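Local coordinates for protein putative dehydrogenase (Amycolatopsis orientalis, PDB 5A9T) that acts as an NADPH-dependent imine reductase, probably transferring hydride from the cofactor to cyclic imines to give chiral amines, at residues 121-124 / 125-129; 141-144 / 145-149; 180-183 / 184-188. All blocks are in the same frame, centred on the assembly; numbering follows the deposited sequence.

Contact 1 of 3, residues 121-124 / 125-129; sequences IMVP and PAMVG
Met127 has CG anti to its own carbonyl carbon (chi1 -72°), and its chain then runs straight before bending at the thioether (chi3 50°), which brings the methyl group back toward Val123. The two side chains cross at about a right angle as the chain rounds a single 3-10 turn in the loop that follows strand 115-121 of the Rossmann-type domain. Methyl carbon CE of Met127 comes to 3.9 Å from CG1 of Val123, while CB of Met127 lies 3.8 Å from CB of Val123, so the methionine covers the valine with both its root and its end. A flexible, unbranched thioether suits a place where the chain doubles back over a branched neighbour. The turn itself is closed by Met127 N, which donates to Pro124 O at 2.9 Å with an N-H...O angle of 150°, the donor standing above the carbonyl plane. Val128 N gives the same oxygen only a weak bond, at 3.5 Å, and makes a closer one to Pro125 O at 3.1 Å. Pro125 is well placed at the start of such a turn: its ring fixes phi near the value the turn requires, and its nitrogen has no hydrogen that would need an acceptor. Pro124 lies alongside Met127, pointing the same way, and its CD meets the sulfur SD of Met127. On another part of the turn, buried Val128 uses its CG2 branch to meet Ile121 and Val123. Met16 of helix 15-26, a residue of the NADP(+) site, packs against Ile121, Pro125 and Val128, so these apolar side chains link the turn to the cofactor-binding helix. The valine pair closes with CG2 of Val123 4.3 Å from CG2 of Val128.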
ATOM      1  N   ILE A 121      16.042  12.140   3.636  1.00 14.83           N
ATOM      2  CA  ILE A 121      15.655  12.537   2.285  1.00 15.07           C
ATOM      3  C   ILE A 121      14.758  11.461   1.679  1.00 15.38           C
ATOM      4  O   ILE A 121      15.152  10.316   1.613  1.00 17.35           O
ATOM      5  CB  ILE A 121      16.901  12.705   1.452  1.00 15.14           C
ATOM      6  CG1 ILE A 121      17.825  13.764   2.095  1.00 18.34           C
ATOM      7  CG2 ILE A 121      16.487  13.103   0.059  1.00 17.84           C
ATOM      8  CD1 ILE A 121      19.211  13.815   1.461  1.00 17.71           C
ATOM      9  N   MET A 122      13.547  11.843   1.299  1.00 15.77           N
ATOM     10  CA  MET A 122      12.525  10.848   0.895  1.00 17.11           C
ATOM     11  C   MET A 122      12.413  10.666  -0.571  1.00 19.89           C
ATOM     12  O   MET A 122      11.451  10.029  -0.972  1.00 21.34           O
ATOM     13  CB  MET A 122      11.222  11.207   1.533  1.00 17.16           C
ATOM     14  CG  MET A 122      11.265  11.286   3.043  1.00 18.15           C
ATOM     15  SD  MET A 122      11.914   9.843   3.892  1.00 19.37           S
ATOM     16  CE  MET A 122      10.689   8.582   3.446  1.00 20.65           C
ATOM     17  N   VAL A 123      13.352  11.121  -1.333  1.00 17.86           N
ATOM     18  CA  VAL A 123      13.309  11.040  -2.807  1.00 20.05           C
ATOM     19  C   VAL A 123      14.680  10.758  -3.301  1.00 19.83           C
ATOM     20  O   VAL A 123      15.704  10.905  -2.612  1.00 19.00           O
ATOM     21  CB  VAL A 123      12.709  12.334  -3.468  1.00 20.94           C
ATOM     22  CG1 VAL A 123      11.321  12.509  -3.001  1.00 22.83           C
ATOM     23  CG2 VAL A 123      13.644  13.526  -3.125  1.00 22.21           C
ATOM     24  N   PRO A 124      14.830  10.309  -4.529  1.00 19.83           N
ATOM     25  CA  PRO A 124      16.168  10.137  -5.059  1.00 19.77           C
ATOM     26  C   PRO A 124      16.848  11.454  -5.414  1.00 17.31           C
ATOM     27  O   PRO A 124      16.179  12.516  -5.552  1.00 19.28           O
ATOM     28  CB  PRO A 124      15.965   9.229  -6.355  1.00 23.18           C
ATOM     29  CG  PRO A 124      14.488   9.045  -6.386  1.00 25.02           C
ATOM     30  CD  PRO A 124      13.747   9.788  -5.386  1.00 21.11           C
ATOM     31  N   PRO A 125      18.183  11.344  -5.592  1.00 19.65           N
ATOM     32  CA  PRO A 125      18.940  12.564  -5.908  1.00 20.14           C
ATOM     33  C   PRO A 125      18.386  13.444  -7.021  1.00 19.50           C
ATOM     34  O   PRO A 125      18.348  14.660  -6.892  1.00 19.94           O
ATOM     35  CB  PRO A 125      20.353  12.041  -6.194  1.00 21.40           C
ATOM     36  CG  PRO A 125      20.477  10.766  -5.469  1.00 22.58           C
ATOM     37  CD  PRO A 125      19.080  10.198  -5.418  1.00 20.95           C
ATOM     38  N   ALA A 126      17.843  12.825  -8.096  1.00 20.48           N
ATOM     39  CA  ALA A 126      17.340  13.623  -9.231  1.00 21.18           C
ATOM     40  C   ALA A 126      16.166  14.384  -8.927  1.00 21.53           C
ATOM     41  O   ALA A 126      15.819  15.322  -9.650  1.00 25.34           O
ATOM     42  CB  ALA A 126      17.021  12.729 -10.443  1.00 24.16           C
ATOM     43  N   MET A 127      15.429  14.048  -7.844  1.00 19.68           N
ATOM     44  CA  MET A 127      14.276  14.765  -7.480  1.00 21.13           C
ATOM     45  C   MET A 127      14.476  15.935  -6.428  1.00 18.76           C
ATOM     46  O   MET A 127      13.607  16.762  -6.181  1.00 19.15           O
ATOM     47  CB  MET A 127      13.203  13.841  -6.960  1.00 23.64           C
ATOM     48  CG  MET A 127      12.617  13.033  -8.109  1.00 31.60           C
ATOM     49  SD  MET A 127      11.224  12.122  -7.481  1.00 52.95           S
ATOM     50  CE  MET A 127      10.249  13.363  -6.621  1.00 39.44           C
ATOM     51  N   VAL A 128      15.710  15.950  -5.881  1.00 17.99           N
ATOM     52  CA  VAL A 128      16.031  16.993  -4.920  1.00 19.83           C
ATOM     53  C   VAL A 128      15.865  18.356  -5.568  1.00 19.16           C
ATOM     54  O   VAL A 128      16.284  18.559  -6.744  1.00 22.42           O
ATOM     55  CB  VAL A 128      17.468  16.797  -4.338  1.00 18.79           C
ATOM     56  CG1 VAL A 128      17.852  18.070  -3.532  1.00 21.38           C
ATOM     57  CG2 VAL A 128      17.508  15.412  -3.544  1.00 23.96           C
ATOM     58  N   GLY A 129      15.189  19.283  -4.909  1.00 18.95           N
ATOM     59  CA  GLY A 129      14.903  20.627  -5.401  1.00 21.72           C
ATOM     60  C   GLY A 129      13.706  20.779  -6.300  1.00 25.49           C
ATOM     61  O   GLY A 129      13.441  21.900  -6.740  1.00 29.11           O
TER

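Contact 2 of 3, residues 141-144 / 145-149; sequences AEVF and EEYKE
Phe144 O is shared by two backbone donors, both weakly bound: Lys148 N at 2.8 Å, with a poorly aligned N-H, and Tyr147 N at 3.3 Å. These bonds belong to helix 141-152, the crossover helix of the beta-alpha-beta unit made with strands 134-139 and 156-161. Tyr147 N bonds chiefly to Val143 O, with Phe144 O a weak second acceptor, and its phi of -116° marks a local departure from regular helix; the preceding bonds, such as Glu145 N to Ala141 O at 2.9 Å, are straighter. With CG anti to the backbone N (chi1 -176°), Phe144 carries its ring alongside the next turn, where Lys148 CB sits over one face in a CH-pi contact, 4.2 Å from the ring centroid. Glu145 OE2 approaches the edge of the same ring, where the C-H groups are slightly positive. The aromatic ring also suits its buried side of the helix, meeting Leu117, Pro157 and His159 of the sheet. Replacing Phe144 by an alanine would probably leave Lys148 CB without its apolar platform and open a gap against these sheet residues. Glu146, an exposed residue, forms a salt bridge with Arg63 through OE2. Glu145 and Lys148 form their own weakly hydrogen-bonded salt bridge, with OE1 of Glu145 3.3 Å from NZ of Lys148.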
ATOM      1  N   ALA A 141      14.082  22.554  17.182  1.00 20.11           N
ATOM      2  CA  ALA A 141      13.048  23.361  16.643  1.00 20.70           C
ATOM      3  C   ALA A 141      13.548  24.770  16.223  1.00 20.45           C
ATOM      4  O   ALA A 141      13.096  25.332  15.251  1.00 21.12           O
ATOM      5  CB  ALA A 141      11.863  23.498  17.555  1.00 23.54           C
ATOM      6  N   GLU A 142      14.493  25.278  16.994  1.00 23.48           N
ATOM      7  CA  GLU A 142      15.079  26.606  16.680  1.00 22.01           C
ATOM      8  C   GLU A 142      15.864  26.601  15.424  1.00 19.36           C
ATOM      9  O   GLU A 142      15.756  27.501  14.592  1.00 20.21           O
ATOM     10  CB  GLU A 142      15.996  27.065  17.851  1.00 22.37           C
ATOM     11  CG  GLU A 142      15.295  27.352  19.173  1.00 29.94           C
ATOM     12  CD  GLU A 142      14.646  26.127  19.821  1.00 36.48           C
ATOM     13  OE1 GLU A 142      15.237  24.987  19.858  1.00 35.32           O
ATOM     14  OE2 GLU A 142      13.484  26.328  20.160  1.00 45.88           O
ATOM     15  N   VAL A 143      16.652  25.536  15.233  1.00 19.31           N
ATOM     16  CA  VAL A 143      17.402  25.381  14.011  1.00 17.91           C
ATOM     17  C   VAL A 143      16.493  25.253  12.790  1.00 16.16           C
ATOM     18  O   VAL A 143      16.670  25.812  11.765  1.00 16.93           O
ATOM     19  CB  VAL A 143      18.482  24.209  13.959  1.00 19.98           C
ATOM     20  CG1 VAL A 143      19.034  23.918  12.603  1.00 20.99           C
ATOM     21  CG2 VAL A 143      19.586  24.427  15.026  1.00 22.09           C
ATOM     22  N   PHE A 144      15.478  24.393  12.961  1.00 16.56           N
ATOM     23  CA  PHE A 144      14.524  24.268  11.941  1.00 17.22           C
ATOM     24  C   PHE A 144      13.866  25.626  11.548  1.00 16.63           C
ATOM     25  O   PHE A 144      13.774  25.924  10.382  1.00 18.10           O
ATOM     26  CB  PHE A 144      13.402  23.192  12.296  1.00 17.08           C
ATOM     27  CG  PHE A 144      12.413  22.928  11.218  1.00 16.13           C
ATOM     28  CD1 PHE A 144      12.695  22.031  10.239  1.00 17.38           C
ATOM     29  CD2 PHE A 144      11.199  23.560  11.214  1.00 18.38           C
ATOM     30  CE1 PHE A 144      11.803  21.734   9.241  1.00 18.47           C
ATOM     31  CE2 PHE A 144      10.328  23.373  10.171  1.00 18.45           C
ATOM     32  CZ  PHE A 144      10.615  22.444   9.186  1.00 20.01           C
ATOM     33  N   GLU A 145      13.403  26.346  12.572  1.00 17.66           N
ATOM     34  CA  GLU A 145      12.834  27.663  12.271  1.00 21.18           C
ATOM     35  C   GLU A 145      13.807  28.615  11.573  1.00 17.50           C
ATOM     36  O   GLU A 145      13.437  29.315  10.641  1.00 19.82           O
ATOM     37  CB  GLU A 145      12.250  28.322  13.535  1.00 24.12           C
ATOM     38  CG  GLU A 145      10.968  27.627  14.001  1.00 34.44           C
ATOM     39  CD  GLU A 145       9.874  27.563  12.886  1.00 36.20           C
ATOM     40  OE1 GLU A 145       9.556  28.642  12.303  1.00 41.25           O
ATOM     41  OE2 GLU A 145       9.369  26.445  12.534  1.00 33.61           O
ATOM     42  N   GLU A 146      15.063  28.608  11.997  1.00 16.69           N
ATOM     43  CA  GLU A 146      16.075  29.435  11.401  1.00 16.06           C
ATOM     44  C   GLU A 146      16.292  29.218   9.937  1.00 17.22           C
ATOM     45  O   GLU A 146      16.462  30.101   9.125  1.00 18.64           O
ATOM     46  CB  GLU A 146      17.403  29.311  12.230  1.00 16.82           C
ATOM     47  CG  GLU A 146      18.468  30.315  11.782  1.00 17.00           C
ATOM     48  CD  GLU A 146      19.702  30.211  12.624  1.00 16.81           C
ATOM     49  OE1 GLU A 146      19.834  29.376  13.523  1.00 19.99           O
ATOM     50  OE2 GLU A 146      20.667  31.001  12.347  1.00 19.41           O
ATOM     51  N   TYR A 147      16.291  27.911   9.538  1.00 15.93           N
ATOM     52  CA  TYR A 147      16.667  27.529   8.260  1.00 17.13           C
ATOM     53  C   TYR A 147      15.610  26.882   7.358  1.00 16.10           C
ATOM     54  O   TYR A 147      15.939  26.527   6.285  1.00 18.04           O
ATOM     55  CB  TYR A 147      17.948  26.617   8.329  1.00 16.87           C
ATOM     56  CG  TYR A 147      19.185  27.455   8.728  1.00 14.47           C
ATOM     57  CD1 TYR A 147      19.713  28.374   7.851  1.00 16.16           C
ATOM     58  CD2 TYR A 147      19.770  27.255   9.938  1.00 15.86           C
ATOM     59  CE1 TYR A 147      20.804  29.159   8.223  1.00 15.30           C
ATOM     60  CE2 TYR A 147      20.862  28.039  10.288  1.00 16.56           C
ATOM     61  CZ  TYR A 147      21.384  28.930   9.415  1.00 16.05           C
ATOM     62  OH  TYR A 147      22.485  29.686   9.799  1.00 17.08           O
ATOM     63  N   LYS A 148      14.382  26.833   7.825  1.00 20.17           N
ATOM     64  CA  LYS A 148      13.406  26.183   7.005  1.00 20.63           C
ATOM     65  C   LYS A 148      13.263  26.793   5.642  1.00 19.27           C
ATOM     66  O   LYS A 148      13.043  26.030   4.709  1.00 18.85           O
ATOM     67  CB  LYS A 148      12.081  26.069   7.719  1.00 25.06           C
ATOM     68  CG  LYS A 148      11.526  27.354   8.028  1.00 25.38           C
ATOM     69  CD  LYS A 148      10.427  27.190   9.064  1.00 39.72           C
ATOM     70  CE  LYS A 148       9.060  27.081   8.453  1.00 48.44           C
ATOM     71  NZ  LYS A 148       8.219  27.928   9.366  1.00 53.78           N
ATOM     72  N   GLU A 149      13.360  28.128   5.458  1.00 19.98           N
ATOM     73  CA  GLU A 149      13.259  28.663   4.130  1.00 19.36           C
ATOM     74  C   GLU A 149      14.353  28.247   3.200  1.00 19.12           C
ATOM     75  O   GLU A 149      14.152  27.927   2.029  1.00 22.50           O
ATOM     76  CB  GLU A 149      13.070  30.198   4.206  1.00 23.67           C
ATOM     77  CG  GLU A 149      13.227  30.953   2.940  1.00 25.90           C
TER

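Contact 3 of 3, residues 180-183 / 184-188; sequences SSMN and GFLHA
Gly184 N donates to Ser180 O at 2.9 Å, the first of four consecutive i to i+4 bonds that make this part of helix 166-193 a regular alpha-helix. Phe185 N binds Ser181 O, Leu186 N binds Met182 O and His187 N binds Asn183 O, each at the same 2.9 Å, and Ala188 N continues the series to Gly184 O at 3.0 Å. The carbonyls of Ser180 to Gly184 are thus each met by the N-H four residues on.

The polar side chains find partners elsewhere. Ser181 OG turns back to Met177 O one helical turn earlier, a common way for a serine to satisfy its hydroxyl inside a helix, whereas Ser180 OG is hydrogen-bonded to Asn265 ND2 of the second subunit. His187 is held at both ring nitrogens: NE2 bonds to Asp258 O, and ND1 to Ser176 OG of the second subunit.

Apolar contact within the helix is made by Met182 and Leu186. Met182 has CG anti to its backbone N (chi1 -175°) and bends at its next two torsions; CG lies 4.0 Å from CD1 of Leu186, the two chains meeting at a slant. Leu186 CG also rests 3.3 Å from Met182 O, a snug fit of leucine against the carbonyl of the preceding turn. The side chain of Met182 comes within about 4 Å of a bound methyltetrahydroisoquinoline, a place that suits its flexible, apolar chain. The helix is the long interdomain element of this imine reductase family: here Phe185 and Ala188 face helix 199-228, Asn183 and His187 face helix 260-274, and Ile219 and Ile261 of the second subunit close over Met182, Phe185 and Ser180.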
ATOM      1  N   SER A 180       6.577  -3.959   1.699  1.00 12.97           N
ATOM      2  CA  SER A 180       5.406  -4.882   1.798  1.00 12.96           C
ATOM      3  C   SER A 180       4.318  -4.492   0.783  1.00 13.00           C
ATOM      4  O   SER A 180       3.689  -5.345   0.135  1.00 14.51           O
ATOM      5  CB  SER A 180       4.852  -4.805   3.199  1.00 15.64           C
ATOM      6  OG  SER A 180       5.645  -5.532   4.088  1.00 17.05           O
ATOM      7  N   SER A 181       4.030  -3.197   0.700  1.00 13.00           N
ATOM      8  CA  SER A 181       3.020  -2.716  -0.270  1.00 12.88           C
ATOM      9  C   SER A 181       3.372  -3.019  -1.695  1.00 13.10           C
ATOM     10  O   SER A 181       2.522  -3.483  -2.515  1.00 13.94           O
ATOM     11  CB  SER A 181       2.876  -1.191  -0.098  1.00 14.53           C
ATOM     12  OG  SER A 181       2.401  -0.934   1.198  1.00 17.53           O
ATOM     13  N   MET A 182       4.623  -2.856  -2.099  1.00 12.13           N
ATOM     14  CA  MET A 182       5.058  -3.126  -3.418  1.00 14.01           C
ATOM     15  C   MET A 182       4.960  -4.621  -3.700  1.00 12.70           C
ATOM     16  O   MET A 182       4.526  -4.985  -4.760  1.00 14.50           O
ATOM     17  CB  MET A 182       6.515  -2.694  -3.670  1.00 15.59           C
ATOM     18  CG  MET A 182       6.998  -2.838  -5.052  1.00 20.31           C
ATOM     19  SD  MET A 182       6.030  -1.740  -6.155  1.00 24.55           S
ATOM     20  CE  MET A 182       6.156  -0.421  -5.302  1.00 17.49           C
ATOM     21  N   ASN A 183       5.342  -5.447  -2.733  1.00 13.29           N
ATOM     22  CA  ASN A 183       5.216  -6.895  -2.923  1.00 12.98           C
ATOM     23  C   ASN A 183       3.745  -7.270  -3.147  1.00 13.81           C
ATOM     24  O   ASN A 183       3.447  -8.177  -3.919  1.00 13.98           O
ATOM     25  CB  ASN A 183       5.883  -7.644  -1.765  1.00 14.44           C
ATOM     26  CG  ASN A 183       7.386  -7.506  -1.751  1.00 14.79           C
ATOM     27  OD1 ASN A 183       7.965  -7.736  -0.641  1.00 21.79           O
ATOM     28  ND2 ASN A 183       7.947  -7.074  -2.753  1.00 13.28           N
ATOM     29  N   GLY A 184       2.857  -6.693  -2.320  1.00 13.75           N
ATOM     30  CA  GLY A 184       1.445  -6.921  -2.503  1.00 13.54           C
ATOM     31  C   GLY A 184       0.967  -6.526  -3.861  1.00 12.50           C
ATOM     32  O   GLY A 184       0.239  -7.298  -4.521  1.00 13.41           O
ATOM     33  N   PHE A 185       1.378  -5.355  -4.354  1.00 12.59           N
ATOM     34  CA  PHE A 185       1.015  -4.995  -5.706  1.00 12.22           C
ATOM     35  C   PHE A 185       1.525  -5.997  -6.735  1.00 12.58           C
ATOM     36  O   PHE A 185       0.808  -6.331  -7.676  1.00 13.19           O
ATOM     37  CB  PHE A 185       1.464  -3.567  -6.055  1.00 13.56           C
ATOM     38  CG  PHE A 185       1.319  -3.278  -7.493  1.00 13.13           C
ATOM     39  CD1 PHE A 185       0.056  -2.882  -8.003  1.00 13.45           C
ATOM     40  CD2 PHE A 185       2.345  -3.443  -8.389  1.00 15.06           C
ATOM     41  CE1 PHE A 185      -0.119  -2.725  -9.367  1.00 14.74           C
ATOM     42  CE2 PHE A 185       2.156  -3.242  -9.742  1.00 15.89           C
ATOM     43  CZ  PHE A 185       0.937  -2.952 -10.247  1.00 13.34           C
ATOM     44  N   LEU A 186       2.781  -6.403  -6.600  1.00 12.51           N
ATOM     45  CA  LEU A 186       3.364  -7.300  -7.601  1.00 13.52           C
ATOM     46  C   LEU A 186       2.729  -8.671  -7.556  1.00 12.81           C
ATOM     47  O   LEU A 186       2.513  -9.280  -8.610  1.00 14.49           O
ATOM     48  CB  LEU A 186       4.898  -7.420  -7.343  1.00 14.25           C
ATOM     49  CG  LEU A 186       5.628  -6.141  -7.659  1.00 15.15           C
ATOM     50  CD1 LEU A 186       7.075  -6.256  -7.193  1.00 15.69           C
ATOM     51  CD2 LEU A 186       5.593  -5.665  -9.093  1.00 15.69           C
ATOM     52  N   HIS A 187       2.312  -9.160  -6.382  1.00 13.29           N
ATOM     53  CA  HIS A 187       1.600 -10.410  -6.311  1.00 13.65           C
ATOM     54  C   HIS A 187       0.222 -10.308  -7.023  1.00 13.21           C
ATOM     55  O   HIS A 187      -0.187 -11.196  -7.790  1.00 13.79           O
ATOM     56  CB  HIS A 187       1.411 -10.912  -4.854  1.00 13.97           C
ATOM     57  CG  HIS A 187       0.845 -12.258  -4.810  1.00 14.61           C
ATOM     58  ND1 HIS A 187      -0.462 -12.567  -4.530  1.00 15.31           N
ATOM     59  CD2 HIS A 187       1.468 -13.417  -5.131  1.00 16.86           C
ATOM     60  CE1 HIS A 187      -0.621 -13.882  -4.666  1.00 17.14           C
ATOM     61  NE2 HIS A 187       0.524 -14.394  -5.067  1.00 17.44           N
ATOM     62  N   ALA A 188      -0.461  -9.189  -6.755  1.00 12.71           N
ATOM     63  CA  ALA A 188      -1.696  -8.877  -7.420  1.00 12.77           C
ATOM     64  C   ALA A 188      -1.547  -8.811  -8.940  1.00 12.92           C
ATOM     65  O   ALA A 188      -2.379  -9.322  -9.702  1.00 12.50           O
ATOM     66  CB  ALA A 188      -2.232  -7.605  -6.896  1.00 13.56           C
TER

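The three contacts follow one another along the chain without touching. Contacts 1 and 2 both belong to the Rossmann-type domain, their centres about 20 Å apart: the first is a loop turn beside the cofactor-binding helix, the second a length of helix packed on the sheet, away from the annotated sites. Contact 3 lies in the C-terminal domain, its centre about 24 Å from that of contact 1 and about 38 Å from that of contact 2, on the other side of the chain's centre from the latter. Contacts 1 and 3 both approach bound amine: the side chain of Pro124 is about 7 Å from a ligand molecule and that of Met182 about 4 Å, consistent with pockets formed between domains in imine reductase dimers.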